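Local coordinates for mandelate racemase/muconate lactonizing enzyme, C-terminal domain protein (Paracoccus denitrificans, PDB 4DWD) that binds divalent metal ions and may act as a magnesium-dependent hydro-lyase of the enolase superfamily, at residues 130-135 / 325-330; 162-167 / 197-202; 169-174 / 201-206; 222-227 / 248-253. One frame throughout, in Å; residues are numbered along the deposited sequence. Where two conformers were deposited one is given.

Interaction 1 (130-135 / 325-330)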
loop_
_atom_site.group_PDB
_atom_site.type_symbol
_atom_site.label_atom_id
_atom_site.label_comp_id
_atom_site.label_asym_id
_atom_site.label_seq_id
_atom_site.Cartn_x
_atom_site.Cartn_y
_atom_site.Cartn_z
ATOM N N SER B 130 38.969 3.560 -7.929
ATOM C CA SER B 130 39.619 2.310 -8.295
ATOM C C SER B 130 38.662 1.170 -8.003
ATOM O O SER B 130 38.291 0.939 -6.840
ATOM C CB SER B 130 40.913 2.111 -7.500
ATOM O OG SER B 130 41.852 3.131 -7.776
ATOM N N SER B 131 38.262 0.473 -9.062
ATOM C CA SER B 131 37.314 -0.624 -8.969
ATOM C C SER B 131 38.112 -1.918 -9.112
ATOM O O SER B 131 38.627 -2.215 -10.190
ATOM C CB SER B 131 36.275 -0.479 -10.072
ATOM O OG SER B 131 35.241 -1.424 -9.921
ATOM N N ILE B 132 38.217 -2.659 -8.008
ATOM C CA ILE B 132 39.148 -3.781 -7.865
ATOM C C ILE B 132 38.384 -5.088 -7.703
ATOM O O ILE B 132 37.734 -5.320 -6.673
ATOM C CB ILE B 132 40.062 -3.541 -6.653
ATOM C CG1 ILE B 132 40.711 -2.153 -6.791
ATOM C CG2 ILE B 132 41.056 -4.689 -6.487
ATOM C CD1 ILE B 132 41.465 -1.668 -5.584
ATOM N N GLY B 133 38.467 -5.942 -8.718
ATOM C CA GLY B 133 37.652 -7.154 -8.767
ATOM C C GLY B 133 38.366 -8.394 -8.279
ATOM O O GLY B 133 39.539 -8.340 -7.907
ATOM N N GLY B 134 37.644 -9.510 -8.286
ATOM C CA GLY B 134 38.230 -10.820 -8.037
ATOM C C GLY B 134 38.598 -11.113 -6.597
ATOM O O GLY B 134 39.507 -11.894 -6.335
ATOM N N ASN B 135 37.892 -10.501 -5.657
ATOM C CA ASN B 135 38.268 -10.672 -4.253
ATOM C C ASN B 135 37.697 -11.895 -3.558
ATOM O O ASN B 135 38.159 -12.264 -2.474
ATOM C CB ASN B 135 37.994 -9.385 -3.491
ATOM C CG ASN B 135 38.879 -8.269 -3.979
ATOM O OD1 ASN B 135 40.107 -8.376 -3.923
ATOM N ND2 ASN B 135 38.275 -7.220 -4.525
ATOM N N LEU B 325 36.860 3.119 -12.630
ATOM C CA LEU B 325 38.085 2.671 -13.291
ATOM C C LEU B 325 38.381 1.229 -12.874
ATOM O O LEU B 325 38.920 0.960 -11.784
ATOM C CB LEU B 325 39.264 3.604 -12.991
ATOM C CG LEU B 325 40.609 3.181 -13.615
ATOM C CD1 LEU B 325 40.537 3.220 -15.142
ATOM C CD2 LEU B 325 41.724 4.069 -13.093
ATOM N N ALA B 326 38.011 0.299 -13.749
ATOM C CA ALA B 326 38.071 -1.127 -13.419
ATOM C C ALA B 326 39.410 -1.788 -13.778
ATOM O O ALA B 326 40.317 -1.142 -14.306
ATOM C CB ALA B 326 36.894 -1.869 -14.045
ATOM N N ASP B 327 39.507 -3.085 -13.493
ATOM C CA ASP B 327 40.754 -3.841 -13.607
ATOM C C ASP B 327 41.335 -3.860 -15.008
ATOM O O ASP B 327 40.615 -3.831 -15.998
ATOM C CB ASP B 327 40.541 -5.284 -13.148
ATOM C CG ASP B 327 39.716 -5.374 -11.874
ATOM O OD1 ASP B 327 38.490 -5.158 -11.959
ATOM O OD2 ASP B 327 40.293 -5.668 -10.807
ATOM N N ARG B 328 42.661 -3.917 -15.069
ATOM C CA ARG B 328 43.381 -4.130 -16.324
ATOM C C ARG B 328 43.064 -3.087 -17.385
ATOM O O ARG B 328 42.970 -3.394 -18.579
ATOM C CB ARG B 328 43.152 -5.556 -16.858
ATOM C CG ARG B 328 43.581 -6.667 -15.910
ATOM C CD ARG B 328 45.069 -6.612 -15.593
ATOM N NE ARG B 328 45.882 -6.380 -16.790
ATOM C CZ ARG B 328 46.349 -7.337 -17.591
ATOM N NH1 ARG B 328 46.097 -8.618 -17.330
ATOM N NH2 ARG B 328 47.076 -7.012 -18.655
ATOM N N TRP B 329 42.930 -1.842 -16.942
ATOM C CA TRP B 329 42.713 -0.739 -17.859
ATOM C C TRP B 329 43.873 -0.527 -18.805
ATOM O O TRP B 329 43.711 0.125 -19.839
ATOM C CB TRP B 329 42.350 0.543 -17.110
ATOM C CG TRP B 329 43.245 0.918 -15.943
ATOM C CD1 TRP B 329 43.101 0.566 -14.595
ATOM C CD2 TRP B 329 44.417 1.804 -15.985
ATOM N NE1 TRP B 329 44.101 1.135 -13.833
ATOM C CE2 TRP B 329 44.924 1.886 -14.607
ATOM C CE3 TRP B 329 45.083 2.498 -16.993
ATOM C CZ2 TRP B 329 46.035 2.647 -14.276
ATOM C CZ3 TRP B 329 46.206 3.259 -16.647
ATOM C CH2 TRP B 329 46.677 3.322 -15.321
ATOM N N ASP B 330 45.041 -1.089 -18.472
ATOM C CA ASP B 330 46.205 -1.074 -19.365
ATOM C C ASP B 330 45.896 -1.679 -20.733
ATOM O O ASP B 330 46.553 -1.335 -21.721
ATOM C CB ASP B 330 47.394 -1.815 -18.725
ATOM C CG ASP B 330 47.116 -3.306 -18.508
ATOM O OD1 ASP B 330 47.813 -4.152 -19.099
ATOM O OD2 ASP B 330 46.209 -3.648 -17.738
HETATM O O HOH W 1 42.021 -7.669 -9.781
#
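The barrel of the enolase-type C-terminal domain closes where Ser131, near the end of its first strand (125-132), meets Leu325 at the end of the last one (323-325). The two run parallel, with Ser130 and Leu325 bridged and their CA atoms 5.2 Å apart. One backbone bond seals the seam: Ser131 N gives its hydrogen to Leu325 O at 2.8 Å, nearly straight at 166°, although it approaches from above the carbonyl plane. Just beyond, Ala326 CA lies 3.5 Å from Ser131 O in a CA-H...O contact. Ser131 CB rests against Leu325 O, while its hydroxyl turns elsewhere, to Glu324 and Arg162.

Past the strand ends a side chain takes over the pairing. Asp327 CG sits beside its own backbone N (chi1 -43°), and from there the carboxylate reaches Gly133. Gly133 N is 2.8 Å from Asp327 OD2, with an angle of 171° at the hydrogen, on the syn lone pair of OD2. A water 2.8 Å from Asp327 OD2 also lies 3.2 Å from Gly133 O, in position to donate to either. A CB on Gly133 would fall only 3.1 Å from Asp327 OD1, so the absence of a side chain permits this close approach.

The two oxygens therefore have separate duties: Asp327 OD2 receives a backbone N-H and lies within donating reach of a water, whereas OD1 forms a salt bridge with Arg162 NH1. That bridge links the closing seam to the end of the next strand, 158-162, and would probably offset the negative charge of Asp327.

Interaction 2 (162-167 / 197-202)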
loop_
_atom_site.group_PDB
_atom_site.type_symbol
_atom_site.label_atom_id
_atom_site.label_comp_id
_atom_site.label_asym_id
_atom_site.label_seq_id
_atom_site.Cartn_x
_atom_site.Cartn_y
_atom_site.Cartn_z
ATOM N N ARG B 162 35.336 -5.561 -5.352
ATOM C CA ARG B 162 34.291 -6.403 -5.956
ATOM C C ARG B 162 34.645 -7.863 -5.786
ATOM O O ARG B 162 35.823 -8.227 -5.786
ATOM C CB ARG B 162 34.129 -6.105 -7.457
ATOM C CG ARG B 162 34.277 -4.643 -7.856
ATOM C CD ARG B 162 33.744 -4.377 -9.267
ATOM N NE ARG B 162 34.277 -5.352 -10.217
ATOM C CZ ARG B 162 35.452 -5.246 -10.838
ATOM N NH1 ARG B 162 36.228 -4.178 -10.655
ATOM N NH2 ARG B 162 35.850 -6.213 -11.650
ATOM N N TRP B 163 33.624 -8.704 -5.678
ATOM C CA TRP B 163 33.836 -10.108 -5.369
ATOM C C TRP B 163 34.024 -10.988 -6.550
ATOM O O TRP B 163 34.944 -11.817 -6.565
ATOM C CB TRP B 163 32.749 -10.618 -4.419
ATOM C CG TRP B 163 33.344 -10.754 -3.052
ATOM C CD1 TRP B 163 33.486 -11.918 -2.304
ATOM C CD2 TRP B 163 34.005 -9.707 -2.268
ATOM N NE1 TRP B 163 34.146 -11.663 -1.134
ATOM C CE2 TRP B 163 34.492 -10.355 -1.052
ATOM C CE3 TRP B 163 34.229 -8.337 -2.443
ATOM C CZ2 TRP B 163 35.156 -9.643 -0.055
ATOM C CZ3 TRP B 163 34.897 -7.633 -1.440
ATOM C CH2 TRP B 163 35.365 -8.276 -0.276
ATOM N N ASP B 164 33.168 -10.816 -7.548
ATOM C CA ASP B 164 33.193 -11.651 -8.747
ATOM C C ASP B 164 33.264 -13.150 -8.440
ATOM O O ASP B 164 34.085 -13.877 -9.012
ATOM C CB ASP B 164 34.332 -11.212 -9.670
ATOM C CG ASP B 164 34.153 -9.797 -10.146
ATOM O OD1 ASP B 164 33.094 -9.530 -10.754
ATOM O OD2 ASP B 164 35.038 -8.956 -9.878
ATOM N N GLY B 165 32.387 -13.605 -7.548
ATOM C CA GLY B 165 32.282 -15.031 -7.233
ATOM C C GLY B 165 31.383 -15.785 -8.208
ATOM O O GLY B 165 30.904 -15.229 -9.196
ATOM N N ASP B 166 31.143 -17.058 -7.918
ATOM C CA ASP B 166 30.326 -17.921 -8.768
ATOM C C ASP B 166 28.855 -17.777 -8.380
ATOM O O ASP B 166 28.482 -18.106 -7.248
ATOM C CB ASP B 166 30.800 -19.365 -8.585
ATOM C CG ASP B 166 29.998 -20.371 -9.397
ATOM O OD1 ASP B 166 28.866 -20.070 -9.834
ATOM O OD2 ASP B 166 30.511 -21.490 -9.592
ATOM N N ARG B 167 28.021 -17.314 -9.318
ATOM C CA ARG B 167 26.611 -16.987 -9.011
ATOM C C ARG B 167 25.685 -18.196 -8.843
ATOM O O ARG B 167 24.493 -18.032 -8.538
ATOM C CB ARG B 167 26.015 -16.025 -10.045
ATOM C CG ARG B 167 26.483 -14.588 -9.907
ATOM C CD ARG B 167 25.854 -13.739 -11.003
ATOM N NE ARG B 167 24.483 -13.344 -10.683
ATOM C CZ ARG B 167 23.768 -12.469 -11.391
ATOM N NH1 ARG B 167 24.285 -11.920 -12.481
ATOM N NH2 ARG B 167 22.547 -12.122 -10.999
ATOM N N ASP B 197 31.218 -4.344 -3.626
ATOM C CA ASP B 197 30.373 -4.891 -4.685
ATOM C C ASP B 197 30.296 -6.402 -4.493
ATOM O O ASP B 197 31.289 -7.115 -4.675
ATOM C CB ASP B 197 30.970 -4.505 -6.045
ATOM C CG ASP B 197 30.103 -4.919 -7.230
ATOM O OD1 ASP B 197 29.165 -5.709 -7.075
ATOM O OD2 ASP B 197 30.402 -4.441 -8.336
ATOM N N ALA B 198 29.120 -6.875 -4.086
ATOM C CA ALA B 198 28.886 -8.293 -3.836
ATOM C C ALA B 198 28.751 -9.144 -5.091
ATOM O O ALA B 198 28.800 -10.377 -5.000
ATOM C CB ALA B 198 27.648 -8.475 -2.966
ATOM N N ASN B 199 28.548 -8.505 -6.246
ATOM C CA ASN B 199 28.314 -9.249 -7.494
ATOM C C ASN B 199 27.304 -10.375 -7.263
ATOM O O ASN B 199 27.520 -11.525 -7.655
ATOM C CB ASN B 199 29.634 -9.769 -8.087
ATOM C CG ASN B 199 30.567 -8.646 -8.484
ATOM O OD1 ASN B 199 31.593 -8.418 -7.838
ATOM N ND2 ASN B 199 30.212 -7.924 -9.536
ATOM N N ASN B 200 26.195 -10.010 -6.619
ATOM C CA ASN B 200 25.003 -10.859 -6.529
ATOM C C ASN B 200 25.198 -12.076 -5.630
ATOM O O ASN B 200 24.518 -13.093 -5.795
ATOM C CB ASN B 200 24.542 -11.275 -7.939
ATOM C CG ASN B 200 24.474 -10.102 -8.893
ATOM O OD1 ASN B 200 25.301 -9.992 -9.799
ATOM N ND2 ASN B 200 23.498 -9.217 -8.702
ATOM N N GLY B 201 26.096 -11.952 -4.652
ATOM C CA GLY B 201 26.549 -13.118 -3.907
ATOM C C GLY B 201 25.721 -13.533 -2.709
ATOM O O GLY B 201 26.009 -14.571 -2.133
ATOM N N TYR B 202 24.702 -12.758 -2.336
ATOM C CA TYR B 202 24.009 -13.030 -1.063
ATOM C C TYR B 202 22.518 -13.234 -1.178
ATOM O O TYR B 202 21.857 -12.742 -2.107
ATOM C CB TYR B 202 24.238 -11.903 -0.047
ATOM C CG TYR B 202 25.686 -11.584 0.200
ATOM C CD1 TYR B 202 26.571 -12.555 0.674
ATOM C CD2 TYR B 202 26.174 -10.312 -0.031
ATOM C CE1 TYR B 202 27.908 -12.258 0.890
ATOM C CE2 TYR B 202 27.511 -9.997 0.193
ATOM C CZ TYR B 202 28.367 -10.980 0.651
ATOM O OH TYR B 202 29.689 -10.679 0.852
HETATM O O HOH W 2 32.549 -7.126 -11.516
HETATM O O HOH W 3 30.092 -12.751 -5.974
HETATM O O HOH W 4 29.569 -12.748 -9.455
#
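The guanidinium of Arg167 lies flat over the amide of Asn200, with planes 18° apart and Asn200 OD1 3.3 Å from Arg167 CZ, above the centre of the group. A bend at chi3 (81°) brings Arg167 NE to within 3.4 Å of Asn200 CB. This is stacking: the guanidinium N-H groups serve Gln250, Gln227 and His228. An alanine in place of Arg167 would probably uncover this face of the Asn200 amide and leave Gln250 OE1 without its donor.

Nearer the strand ends, Asn199 OD1 is gripped by two successive backbone nitrogens: Asp164 N at 2.9 Å, from above the amide plane, and Trp163 N at 3.0 Å, weakly. Trp163 N also donates to Asp197 O at 3.0 Å, so its hydrogen is shared. Asp197, seen to bind calcium in a crystal structure of this protein though not in this chain, accepts from Asn199 N through OD1, closing an Asx turn. Its OD2 lies 3.5 Å from Arg162 CD, but Arg162 NE is 4.4 Å away, beyond a salt bridge; that arginine pairs with Asp327.

Two waters bridge Gly165 to the carbonyls of Ala198 and Asn199. The Asx turn and the Arg162 methylenes are thus likely to steady Asp197, whose carboxylate is a metal ligand.

Interaction 3 (169-174 / 201-206)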
loop_
_atom_site.group_PDB
_atom_site.type_symbol
_atom_site.label_atom_id
_atom_site.label_comp_id
_atom_site.label_asym_id
_atom_site.label_seq_id
_atom_site.Cartn_x
_atom_site.Cartn_y
_atom_site.Cartn_z
ATOM N N ARG B 169 26.478 -20.123 -6.519
ATOM C CA ARG B 169 26.694 -20.260 -5.080
ATOM C C ARG B 169 26.196 -19.017 -4.351
ATOM O O ARG B 169 26.108 -17.940 -4.939
ATOM C CB ARG B 169 28.176 -20.483 -4.792
ATOM C CG ARG B 169 28.761 -21.690 -5.523
ATOM C CD ARG B 169 30.200 -21.918 -5.110
ATOM N NE ARG B 169 30.276 -22.424 -3.742
ATOM C CZ ARG B 169 31.381 -22.433 -2.999
ATOM N NH1 ARG B 169 32.519 -21.964 -3.491
ATOM N NH2 ARG B 169 31.349 -22.903 -1.781
ATOM N N CYS B 170 25.869 -19.163 -3.073
ATOM C CA CYS B 170 25.214 -18.089 -2.339
ATOM C C CYS B 170 25.680 -18.111 -0.884
ATOM O O CYS B 170 25.836 -19.184 -0.309
ATOM C CB CYS B 170 23.702 -18.302 -2.403
ATOM S SG CYS B 170 22.754 -16.879 -1.845
ATOM N N ASP B 171 25.916 -16.930 -0.304
ATOM C CA ASP B 171 26.341 -16.798 1.093
ATOM C C ASP B 171 27.531 -17.719 1.367
ATOM O O ASP B 171 27.563 -18.409 2.379
ATOM C CB ASP B 171 25.205 -17.159 2.070
ATOM C CG ASP B 171 24.049 -16.167 2.059
ATOM O OD1 ASP B 171 24.154 -15.076 1.462
ATOM O OD2 ASP B 171 23.018 -16.495 2.685
ATOM N N VAL B 172 28.503 -17.716 0.466
ATOM C CA VAL B 172 29.641 -18.648 0.519
ATOM C C VAL B 172 30.543 -18.480 1.742
ATOM O O VAL B 172 30.918 -19.462 2.391
ATOM C CB VAL B 172 30.473 -18.567 -0.787
ATOM C CG1 VAL B 172 31.802 -19.303 -0.647
ATOM C CG2 VAL B 172 29.660 -19.120 -1.950
ATOM N N ASP B 173 30.895 -17.244 2.065
ATOM C CA ASP B 173 31.892 -17.016 3.105
ATOM C C ASP B 173 31.715 -15.630 3.699
ATOM O O ASP B 173 32.591 -14.767 3.596
ATOM C CB ASP B 173 33.313 -17.179 2.541
ATOM C CG ASP B 173 34.391 -16.963 3.596
ATOM O OD1 ASP B 173 34.093 -17.079 4.812
ATOM O OD2 ASP B 173 35.547 -16.687 3.203
ATOM N N ILE B 174 30.573 -15.429 4.346
ATOM C CA ILE B 174 30.258 -14.119 4.930
ATOM C C ILE B 174 31.315 -13.632 5.957
ATOM O O ILE B 174 31.742 -12.476 5.884
ATOM C CB ILE B 174 28.815 -14.085 5.480
ATOM C CG1 ILE B 174 27.813 -14.036 4.314
ATOM C CG2 ILE B 174 28.611 -12.893 6.409
ATOM C CD1 ILE B 174 26.389 -14.396 4.700
ATOM N N GLY B 201 26.096 -11.952 -4.652
ATOM C CA GLY B 201 26.549 -13.118 -3.907
ATOM C C GLY B 201 25.721 -13.533 -2.709
ATOM O O GLY B 201 26.009 -14.571 -2.133
ATOM N N TYR B 202 24.702 -12.758 -2.336
ATOM C CA TYR B 202 24.009 -13.030 -1.063
ATOM C C TYR B 202 22.518 -13.234 -1.178
ATOM O O TYR B 202 21.857 -12.742 -2.107
ATOM C CB TYR B 202 24.238 -11.903 -0.047
ATOM C CG TYR B 202 25.686 -11.584 0.200
ATOM C CD1 TYR B 202 26.571 -12.555 0.674
ATOM C CD2 TYR B 202 26.174 -10.312 -0.031
ATOM C CE1 TYR B 202 27.908 -12.258 0.890
ATOM C CE2 TYR B 202 27.511 -9.997 0.193
ATOM C CZ TYR B 202 28.367 -10.980 0.651
ATOM O OH TYR B 202 29.689 -10.679 0.852
ATOM N N SER B 203 21.994 -13.972 -0.206
ATOM C CA SER B 203 20.564 -14.028 0.032
ATOM C C SER B 203 20.117 -12.700 0.641
ATOM O O SER B 203 20.956 -11.877 1.020
ATOM C CB SER B 203 20.273 -15.150 1.024
ATOM O OG SER B 203 20.926 -14.917 2.267
ATOM N N VAL B 204 18.811 -12.474 0.761
ATOM C CA VAL B 204 18.365 -11.270 1.467
ATOM C C VAL B 204 18.950 -11.210 2.894
ATOM O O VAL B 204 19.499 -10.187 3.308
ATOM C CB VAL B 204 16.828 -11.195 1.518
ATOM C CG1 VAL B 204 16.360 -10.091 2.459
ATOM C CG2 VAL B 204 16.267 -10.974 0.115
ATOM N N GLY B 205 18.863 -12.317 3.632
ATOM C CA GLY B 205 19.383 -12.344 4.994
ATOM C C GLY B 205 20.886 -12.146 5.043
ATOM O O GLY B 205 21.400 -11.434 5.908
ATOM N N GLY B 206 21.610 -12.788 4.129
ATOM C CA GLY B 206 23.060 -12.624 4.068
ATOM C C GLY B 206 23.428 -11.188 3.747
ATOM O O GLY B 206 24.415 -10.652 4.276
HETATM O O HOH W 5 28.547 -15.676 -1.753
#
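Asp171 and Tyr202 bring their backbones to a CA-CA distance of 4.9 Å, and Asp171 N donates to Gly201 O at 3.0 Å with an angle of 165°. The contact joins two loops that follow successive barrel strands, each just before its helix, and it centres on the N-cap of helix 204-216.

Ser203 is that N-cap. Its OG lies between the backbone N and the carbonyl carbon (chi1 61°) and accepts from Gly206 N at 2.9 Å. The same hydroxyl donates to Asp171 OD2 at 2.7 Å, on the syn lone pair, while Ser203 N reaches Asp171 OD1 at 2.9 Å from above the carboxylate plane. One carboxylate thus holds the capping residue by both backbone and side chain. An alanine in place of Asp171 would probably leave Ser203 N and the Ser203 hydroxyl without these acceptors, the hydroxyl still bound by Gly206 N but with less to fix its rotation.

Ile174 lays CG1 obliquely against Tyr202 CE1, and the tyrosine hydroxyl goes on to Asp177 in helix 174-188. Thr320 of a neighbouring subunit packs on Cys170 and Asp171. Gly206 gives the carboxylate space: a CB there would clash with Asp171 OD1, which now stands 3.7 Å from Gly206 CA and, in the plane of the Tyr202 ring, 3.6 Å from its CD1.

Interaction 4 (222-227 / 248-253)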
loop_
_atom_site.group_PDB
_atom_site.type_symbol
_atom_site.label_atom_id
_atom_site.label_comp_id
_atom_site.label_asym_id
_atom_site.label_seq_id
_atom_site.Cartn_x
_atom_site.Cartn_y
_atom_site.Cartn_z
ATOM N N PHE B 222 26.996 -0.244 -1.266
ATOM C CA PHE B 222 26.926 -1.714 -1.265
ATOM C C PHE B 222 26.226 -2.119 -2.549
ATOM O O PHE B 222 25.013 -1.964 -2.675
ATOM C CB PHE B 222 26.135 -2.141 -0.021
ATOM C CG PHE B 222 26.067 -3.634 0.253
ATOM C CD1 PHE B 222 27.008 -4.558 -0.244
ATOM C CD2 PHE B 222 25.070 -4.109 1.111
ATOM C CE1 PHE B 222 26.916 -5.917 0.093
ATOM C CE2 PHE B 222 24.975 -5.460 1.434
ATOM C CZ PHE B 222 25.895 -6.364 0.938
ATOM N N GLU B 223 27.009 -2.593 -3.517
ATOM C CA GLU B 223 26.531 -2.816 -4.870
ATOM C C GLU B 223 26.077 -4.255 -5.089
ATOM O O GLU B 223 26.759 -5.198 -4.680
ATOM C CB GLU B 223 27.650 -2.431 -5.851
ATOM C CG GLU B 223 27.281 -2.471 -7.321
ATOM C CD GLU B 223 28.266 -1.711 -8.194
ATOM O OE1 GLU B 223 28.972 -0.814 -7.675
ATOM O OE2 GLU B 223 28.303 -1.991 -9.413
ATOM N N GLU B 224 24.924 -4.397 -5.750
ATOM C CA GLU B 224 24.400 -5.694 -6.200
ATOM C C GLU B 224 24.454 -6.795 -5.121
ATOM O O GLU B 224 24.998 -7.880 -5.345
ATOM C CB GLU B 224 25.101 -6.138 -7.495
ATOM C CG GLU B 224 24.875 -5.209 -8.684
ATOM C CD GLU B 224 23.621 -5.533 -9.488
ATOM O OE1 GLU B 224 23.128 -6.686 -9.437
ATOM O OE2 GLU B 224 23.131 -4.643 -10.205
ATOM N N PRO B 225 23.846 -6.540 -3.943
ATOM C CA PRO B 225 23.937 -7.554 -2.879
ATOM C C PRO B 225 23.268 -8.908 -3.189
ATOM O O PRO B 225 23.799 -9.953 -2.793
ATOM C CB PRO B 225 23.250 -6.875 -1.674
ATOM C CG PRO B 225 22.436 -5.754 -2.258
ATOM C CD PRO B 225 23.211 -5.292 -3.464
ATOM N N VAL B 226 22.109 -8.884 -3.853
ATOM C CA VAL B 226 21.354 -10.114 -4.140
ATOM C C VAL B 226 21.332 -10.376 -5.643
ATOM O O VAL B 226 21.787 -9.536 -6.426
ATOM C CB VAL B 226 19.917 -10.055 -3.551
ATOM C CG1 VAL B 226 19.993 -9.812 -2.048
ATOM C CG2 VAL B 226 19.056 -8.985 -4.240
ATOM N N GLN B 227 20.821 -11.534 -6.060
ATOM C CA GLN B 227 20.715 -11.813 -7.496
ATOM C C GLN B 227 19.913 -10.712 -8.188
ATOM O O GLN B 227 18.877 -10.281 -7.690
ATOM C CB GLN B 227 20.073 -13.182 -7.740
ATOM C CG GLN B 227 20.834 -14.349 -7.114
ATOM C CD GLN B 227 22.132 -14.704 -7.809
ATOM O OE1 GLN B 227 22.433 -14.203 -8.892
ATOM N NE2 GLN B 227 22.903 -15.606 -7.193
ATOM N N GLY B 248 21.597 -1.868 -10.964
ATOM C CA GLY B 248 21.336 -1.300 -12.280
ATOM C C GLY B 248 22.298 -1.747 -13.358
ATOM O O GLY B 248 22.015 -1.596 -14.541
ATOM N N GLU B 249 23.428 -2.319 -12.988
ATOM C CA GLU B 249 24.398 -2.703 -14.013
ATOM C C GLU B 249 23.849 -3.812 -14.904
ATOM O O GLU B 249 24.275 -3.939 -16.027
ATOM C CB GLU B 249 25.739 -3.105 -13.410
ATOM C CG GLU B 249 25.691 -4.318 -12.516
ATOM C CD GLU B 249 26.964 -5.129 -12.596
ATOM O OE1 GLU B 249 26.877 -6.365 -12.754
ATOM O OE2 GLU B 249 28.051 -4.527 -12.504
ATOM N N GLN B 250 22.936 -4.619 -14.369
ATOM C CA GLN B 250 22.248 -5.669 -15.138
ATOM C C GLN B 250 20.789 -5.287 -15.377
ATOM O O GLN B 250 19.906 -6.150 -15.379
ATOM C CB GLN B 250 22.330 -7.011 -14.426
ATOM C CG GLN B 250 23.757 -7.518 -14.272
ATOM C CD GLN B 250 23.797 -8.897 -13.649
ATOM O OE1 GLN B 250 23.478 -9.899 -14.291
ATOM N NE2 GLN B 250 24.189 -8.960 -12.382
ATOM N N THR B 251 20.551 -3.987 -15.560
ATOM C CA THR B 251 19.254 -3.460 -15.964
ATOM C C THR B 251 19.418 -2.809 -17.339
ATOM O O THR B 251 20.331 -2.001 -17.530
ATOM C CB THR B 251 18.744 -2.451 -14.922
ATOM O OG1 THR B 251 18.655 -3.095 -13.651
ATOM C CG2 THR B 251 17.373 -1.913 -15.299
ATOM N N TYR B 252 18.537 -3.147 -18.290
ATOM C CA TYR B 252 18.820 -2.892 -19.703
ATOM C C TYR B 252 17.800 -2.045 -20.435
ATOM O O TYR B 252 17.981 -1.774 -21.609
ATOM C CB TYR B 252 19.030 -4.216 -20.464
ATOM C CG TYR B 252 20.080 -5.117 -19.838
ATOM C CD1 TYR B 252 21.437 -4.942 -20.126
ATOM C CD2 TYR B 252 19.715 -6.148 -18.965
ATOM C CE1 TYR B 252 22.401 -5.760 -19.570
ATOM C CE2 TYR B 252 20.675 -6.993 -18.405
ATOM C CZ TYR B 252 22.017 -6.794 -18.716
ATOM O OH TYR B 252 23.010 -7.585 -18.166
ATOM N N THR B 253 16.722 -1.662 -19.758
ATOM C CA THR B 253 15.734 -0.771 -20.367
ATOM C C THR B 253 15.371 0.352 -19.413
ATOM O O THR B 253 15.527 0.227 -18.190
ATOM C CB THR B 253 14.420 -1.496 -20.758
ATOM O OG1 THR B 253 13.742 -1.906 -19.567
ATOM C CG2 THR B 253 14.695 -2.716 -21.661
HETATM O O HOH W 6 25.038 -2.076 -10.208
#
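The carboxylate planes of Glu223 and Glu249 are turned 75° apart where the side chains cross at about a right angle, the two OE2 atoms 4.0 Å from one another. Glu224 brings a third carboxylate, inclined 43° to that of Glu249 and 36° to the amide of Gln250. Within 222-227, away from the acids, the Phe222 ring has Pro225 CB over one face, 3.7 Å above the plane and toward the rim.

Glu224 and Glu249 were each modelled in two conformers, so their distances describe one state. In it, Glu224 OE2 lies 3.5 Å from Glu249 CG and 3.3 Å from Gly248 N, which donates a hydrogen bond to it nearly along the C-O axis; the bond is uncertain for the other conformer. A water stands 3.2 Å from both Glu224 OE2 and Glu249 N. The type I turn from Gly248 to Thr251, closed by Thr251 N on Gly248 O, presents Glu249 toward the other two acids.

The charges have partners beyond the pair: Glu223 OE1 meets Lys160, Glu224 OE1 meets Asn200, and Glu249 OE1 meets Lys84 of a neighbouring subunit. Together with Asp197, Glu223 and Glu249 are seen to bind calcium in a crystal structure of this protein, the carboxylate triad of the enolase superfamily at the ends of successive barrel strands. No metal occupies the site in this chain, and two acids so close would probably repel each other until a cation bridges them.

In the fold
Interaction 4 is wholly buried and interaction 1 nearly so, while 2 and 3 are partly exposed. Interaction 1 closes the barrel with one backbone bond, extended by a carboxylate; interaction 4 gathers acids around a metal site. Interaction 2 lies between them and touches both, through Arg162 to Asp327 on one flank and through Asn200 to Glu224 and Arg167 to Gln250 on the other; its Asp197 completes the metal triad. Interaction 3 shares Gly201 and Tyr202 with interaction 2 but lies farther out, its centre about 25 Å from the chain centre, where helix capping replaces metal chemistry and a neighbouring subunit packs on. Tyr202 N still bonds to Pro225 O of interaction 4.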